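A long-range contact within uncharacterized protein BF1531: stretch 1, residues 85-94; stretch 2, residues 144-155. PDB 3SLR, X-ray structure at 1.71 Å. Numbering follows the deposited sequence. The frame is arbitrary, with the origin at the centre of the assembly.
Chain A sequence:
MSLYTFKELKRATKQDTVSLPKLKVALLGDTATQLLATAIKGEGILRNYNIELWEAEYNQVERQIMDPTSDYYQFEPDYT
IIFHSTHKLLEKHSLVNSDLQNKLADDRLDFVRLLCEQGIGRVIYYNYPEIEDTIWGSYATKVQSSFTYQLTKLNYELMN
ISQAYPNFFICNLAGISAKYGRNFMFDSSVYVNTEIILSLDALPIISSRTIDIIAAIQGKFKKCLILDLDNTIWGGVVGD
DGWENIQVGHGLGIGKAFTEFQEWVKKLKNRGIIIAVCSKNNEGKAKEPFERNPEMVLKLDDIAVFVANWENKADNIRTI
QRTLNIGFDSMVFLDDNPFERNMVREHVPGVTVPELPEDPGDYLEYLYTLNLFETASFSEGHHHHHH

Stretch 1, residues 85-94: STHKLLEKHS
Stretch 2, residues 144-155: QSSFTYQLTKLN

Two helices that are distant in sequence can be joined by one aromatic knob and one well-aimed hydrogen bond, and this pair illustrates the principle. Stretch 1 is helical from Thr86 to Ser94, with phi/psi near -60/-40, apart from Lys88 at -76/-32 and Ser94 at -67/-25. Ser85, at -89/148, is its N-cap: its OG, on a p rotamer, accepts from Lys88 N at 3.1 Å. Stretch 2 repeats the arrangement. Ser146, at -69/155 and also p, caps the helix that begins at Phe147 and runs on beyond Asn155, its OG accepting from Tyr149 N at 3.1 Å. Just before it, Gln144 (-55/-35) and Ser145 (-82/-3) form the approach, tied to the first helical turn by Gln150 NE2 donating to Gln144 O at 2.9 Å.

The helix axes approach to 11.2 Å, with 129° between their N-to-C directions, so the chains run in largely opposed senses but well short of antiparallel. The register follows: His93 CA lies 7.0 Å from Phe147 CA, whereas Thr86 CA lies 8.4 Å from Leu151 CA.

Phe147 (chi1 -170°, t; chi2 73°) is the centre of the contact, with 128 Å² covered by stretch 1, the largest such area of any residue in the two stretches. Its CB points toward the other helix, and its side chain sits as a knob among Thr86, Leu89, Leu90 and His93, residues spaced to form a hole on the helix surface. Leu90 (t, p) starts sideways, but its end comes nearer, placing CD1 over the Phe147 ring face, 3.4 Å from the centroid and 15° off the normal; Leu90 CD1 is 3.3 Å from Phe147 CD2. Thr86 (m) meets the ring edge, its CG2 3.7 Å from Phe147 CE2, while Leu89 CG packs 3.9 Å from Phe147 CE1.

His93 (chi1 170°, t; chi2 -89°) combines polar and aromatic contacts. Its NE2 donates to Ser145 O at 2.8 Å with a nearly straight 174° angle, the acceptor lying at the edge of the imidazole, near its plane. That leaves a ring face for Phe147, whose edge is directed toward it: the centroids are 5.4 Å apart and the planes meet at 66°. Phe147 CB also lies over that face, 4.0 Å from the His93 centroid. The histidine thus holds the backbone before the second helix while packing against that helix's first residue.

Beyond the knob, Leu89 (t, p) points toward stretch 2 and extends the apolar seam. Its CD2 lies 3.7 Å from Leu151 CD1 and 3.7 Å from Leu154 CD2, with both partners also t, p. Altogether the contact buries 392 Å², summed over both sides.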

# COMPACT_ATOMS: atom_id res chain seq x y z
N SER A 85 5.86 -16.49 -7.59
CA SER A 85 7.08 -15.81 -7.15
C SER A 85 8.06 -15.59 -8.28
O SER A 85 8.16 -16.39 -9.21
CB SER A 85 7.76 -16.62 -6.04
OG SER A 85 8.23 -17.86 -6.54
N THR A 86 8.81 -14.50 -8.20
CA THR A 86 9.89 -14.29 -9.15
C THR A 86 10.88 -15.44 -9.08
O THR A 86 11.41 -15.90 -10.09
CB THR A 86 10.63 -12.98 -8.88
OG1 THR A 86 9.70 -11.90 -8.90
CG2 THR A 86 11.73 -12.74 -9.93
N HIS A 87 11.14 -15.90 -7.86
CA HIS A 87 12.12 -16.96 -7.63
C HIS A 87 11.83 -18.23 -8.43
O HIS A 87 12.73 -18.83 -9.02
CB HIS A 87 12.20 -17.28 -6.13
CG HIS A 87 13.46 -18.00 -5.75
ND1 HIS A 87 14.55 -17.35 -5.22
CD2 HIS A 87 13.81 -19.30 -5.87
CE1 HIS A 87 15.52 -18.22 -5.00
NE2 HIS A 87 15.10 -19.42 -5.38
N LYS A 88 10.57 -18.64 -8.44
CA LYS A 88 10.18 -19.87 -9.14
C LYS A 88 10.13 -19.65 -10.65
O LYS A 88 10.43 -20.57 -11.42
CB LYS A 88 8.85 -20.41 -8.60
CG LYS A 88 8.93 -20.89 -7.14
CD LYS A 88 9.85 -22.11 -7.00
CE LYS A 88 10.07 -22.47 -5.52
NZ LYS A 88 10.85 -23.75 -5.37
N LEU A 89 9.78 -18.44 -11.07
CA LEU A 89 9.77 -18.10 -12.49
C LEU A 89 11.21 -18.08 -13.02
O LEU A 89 11.47 -18.48 -14.16
CB LEU A 89 9.09 -16.74 -12.73
CG LEU A 89 8.91 -16.32 -14.20
CD1 LEU A 89 7.90 -17.22 -14.91
CD2 LEU A 89 8.49 -14.87 -14.31
N LEU A 90 12.14 -17.61 -12.19
CA LEU A 90 13.56 -17.60 -12.51
C LEU A 90 14.03 -19.03 -12.78
O LEU A 90 14.75 -19.29 -13.74
CB LEU A 90 14.36 -17.00 -11.35
CG LEU A 90 15.85 -16.74 -11.56
CD1 LEU A 90 16.02 -15.61 -12.54
CD2 LEU A 90 16.51 -16.39 -10.22
N GLU A 91 13.62 -19.97 -11.93
CA GLU A 91 13.96 -21.37 -12.16
C GLU A 91 13.35 -21.89 -13.46
O GLU A 91 14.03 -22.55 -14.25
CB GLU A 91 13.55 -22.25 -10.98
CG GLU A 91 13.77 -23.72 -11.30
CD GLU A 91 13.69 -24.63 -10.09
OE1 GLU A 91 12.78 -24.45 -9.27
OE2 GLU A 91 14.55 -25.53 -9.97
N LYS A 92 12.08 -21.58 -13.69
CA LYS A 92 11.41 -22.00 -14.92
C LYS A 92 12.16 -21.53 -16.16
O LYS A 92 12.42 -22.30 -17.09
CB LYS A 92 9.97 -21.47 -14.92
CG LYS A 92 9.12 -21.88 -16.11
CD LYS A 92 7.67 -21.40 -15.91
CE LYS A 92 6.75 -21.93 -16.99
NZ LYS A 92 7.28 -21.61 -18.33
N HIS A 93 12.53 -20.26 -16.15
CA HIS A 93 13.29 -19.65 -17.23
C HIS A 93 14.65 -20.34 -17.45
O HIS A 93 15.06 -20.57 -18.58
CB HIS A 93 13.46 -18.15 -16.94
CG HIS A 93 14.41 -17.43 -17.85
ND1 HIS A 93 15.76 -17.34 -17.58
CD2 HIS A 93 14.21 -16.75 -19.00
CE1 HIS A 93 16.35 -16.63 -18.53
NE2 HIS A 93 15.42 -16.26 -19.40
N SER A 94 15.33 -20.68 -16.36
CA SER A 94 16.70 -21.19 -16.46
C SER A 94 16.78 -22.57 -17.12
O SER A 94 17.82 -22.92 -17.68
CB SER A 94 17.33 -21.29 -15.06
OG SER A 94 16.83 -22.43 -14.38
N GLN A 144 16.41 -10.09 -25.66
CA GLN A 144 15.00 -10.39 -25.41
C GLN A 144 14.78 -11.63 -24.54
O GLN A 144 13.84 -11.67 -23.74
CB GLN A 144 14.23 -10.55 -26.72
CG GLN A 144 13.76 -9.26 -27.34
CD GLN A 144 12.66 -9.50 -28.35
OE1 GLN A 144 12.93 -9.76 -29.53
NE2 GLN A 144 11.41 -9.45 -27.89
N SER A 145 15.62 -12.64 -24.69
CA SER A 145 15.40 -13.89 -23.97
C SER A 145 15.90 -13.83 -22.53
O SER A 145 15.74 -14.80 -21.79
CB SER A 145 16.08 -15.05 -24.70
OG SER A 145 17.48 -14.84 -24.75
N SER A 146 16.53 -12.72 -22.13
CA SER A 146 17.09 -12.62 -20.78
C SER A 146 15.98 -12.56 -19.74
O SER A 146 14.85 -12.14 -20.06
CB SER A 146 18.01 -11.40 -20.63
OG SER A 146 17.27 -10.20 -20.55
N PHE A 147 16.28 -12.97 -18.51
CA PHE A 147 15.26 -12.94 -17.46
C PHE A 147 14.87 -11.51 -17.15
O PHE A 147 13.70 -11.22 -16.92
CB PHE A 147 15.72 -13.65 -16.19
CG PHE A 147 14.62 -13.84 -15.16
CD1 PHE A 147 13.62 -14.78 -15.36
CD2 PHE A 147 14.58 -13.06 -14.01
CE1 PHE A 147 12.60 -14.96 -14.43
CE2 PHE A 147 13.56 -13.23 -13.07
CZ PHE A 147 12.58 -14.19 -13.27
N THR A 148 15.85 -10.61 -17.14
CA THR A 148 15.58 -9.20 -16.86
C THR A 148 14.63 -8.57 -17.88
O THR A 148 13.68 -7.88 -17.51
CB THR A 148 16.87 -8.40 -16.75
OG1 THR A 148 17.47 -8.66 -15.47
CG2 THR A 148 16.61 -6.91 -16.89
N TYR A 149 14.86 -8.84 -19.16
CA TYR A 149 13.94 -8.36 -20.19
C TYR A 149 12.53 -8.96 -20.05
O TYR A 149 11.54 -8.23 -20.04
CB TYR A 149 14.47 -8.56 -21.60
CG TYR A 149 13.57 -7.90 -22.62
CD1 TYR A 149 13.71 -6.54 -22.91
CD2 TYR A 149 12.56 -8.61 -23.24
CE1 TYR A 149 12.87 -5.92 -23.82
CE2 TYR A 149 11.73 -8.00 -24.17
CZ TYR A 149 11.88 -6.65 -24.45
OH TYR A 149 11.05 -6.02 -25.36
N GLN A 150 12.44 -10.28 -19.93
CA GLN A 150 11.15 -10.95 -19.82
C GLN A 150 10.35 -10.47 -18.61
O GLN A 150 9.14 -10.27 -18.69
CB GLN A 150 11.32 -12.46 -19.81
CG GLN A 150 11.75 -12.99 -21.17
CD GLN A 150 10.67 -12.78 -22.22
OE1 GLN A 150 9.49 -13.07 -21.98
NE2 GLN A 150 11.06 -12.25 -23.38
N LEU A 151 11.04 -10.27 -17.49
CA LEU A 151 10.34 -9.82 -16.28
C LEU A 151 9.82 -8.38 -16.41
O LEU A 151 8.73 -8.07 -15.95
CB LEU A 151 11.24 -9.95 -15.05
CG LEU A 151 10.39 -10.08 -13.78
CD1 LEU A 151 9.67 -11.42 -13.85
CD2 LEU A 151 11.24 -10.03 -12.52
N THR A 152 10.61 -7.52 -17.03
CA THR A 152 10.22 -6.13 -17.26
C THR A 152 9.01 -6.05 -18.19
O THR A 152 8.06 -5.30 -17.93
CB THR A 152 11.40 -5.34 -17.83
OG1 THR A 152 12.52 -5.47 -16.94
CG2 THR A 152 11.05 -3.85 -18.00
N LYS A 153 9.04 -6.84 -19.25
CA LYS A 153 7.89 -6.98 -20.15
C LYS A 153 6.67 -7.49 -19.38
O LYS A 153 5.56 -6.94 -19.48
CB LYS A 153 8.23 -7.94 -21.30
CG LYS A 153 7.04 -8.32 -22.18
CD LYS A 153 7.48 -9.23 -23.33
CE LYS A 153 6.28 -9.83 -24.08
NZ LYS A 153 6.72 -10.68 -25.23
N LEU A 154 6.86 -8.57 -18.62
CA LEU A 154 5.77 -9.16 -17.84
C LEU A 154 5.09 -8.15 -16.91
O LEU A 154 3.87 -8.05 -16.88
CB LEU A 154 6.28 -10.37 -17.06
CG LEU A 154 5.32 -11.12 -16.12
CD1 LEU A 154 4.08 -11.61 -16.87
CD2 LEU A 154 6.05 -12.29 -15.48
N ASN A 155 5.88 -7.40 -16.14
CA ASN A 155 5.28 -6.48 -15.17
C ASN A 155 4.52 -5.36 -15.85
O ASN A 155 3.47 -4.90 -15.36
CB ASN A 155 6.34 -5.91 -14.22
CG ASN A 155 6.64 -6.84 -13.08
OD1 ASN A 155 5.74 -7.46 -12.52
ND2 ASN A 155 7.92 -6.97 -12.73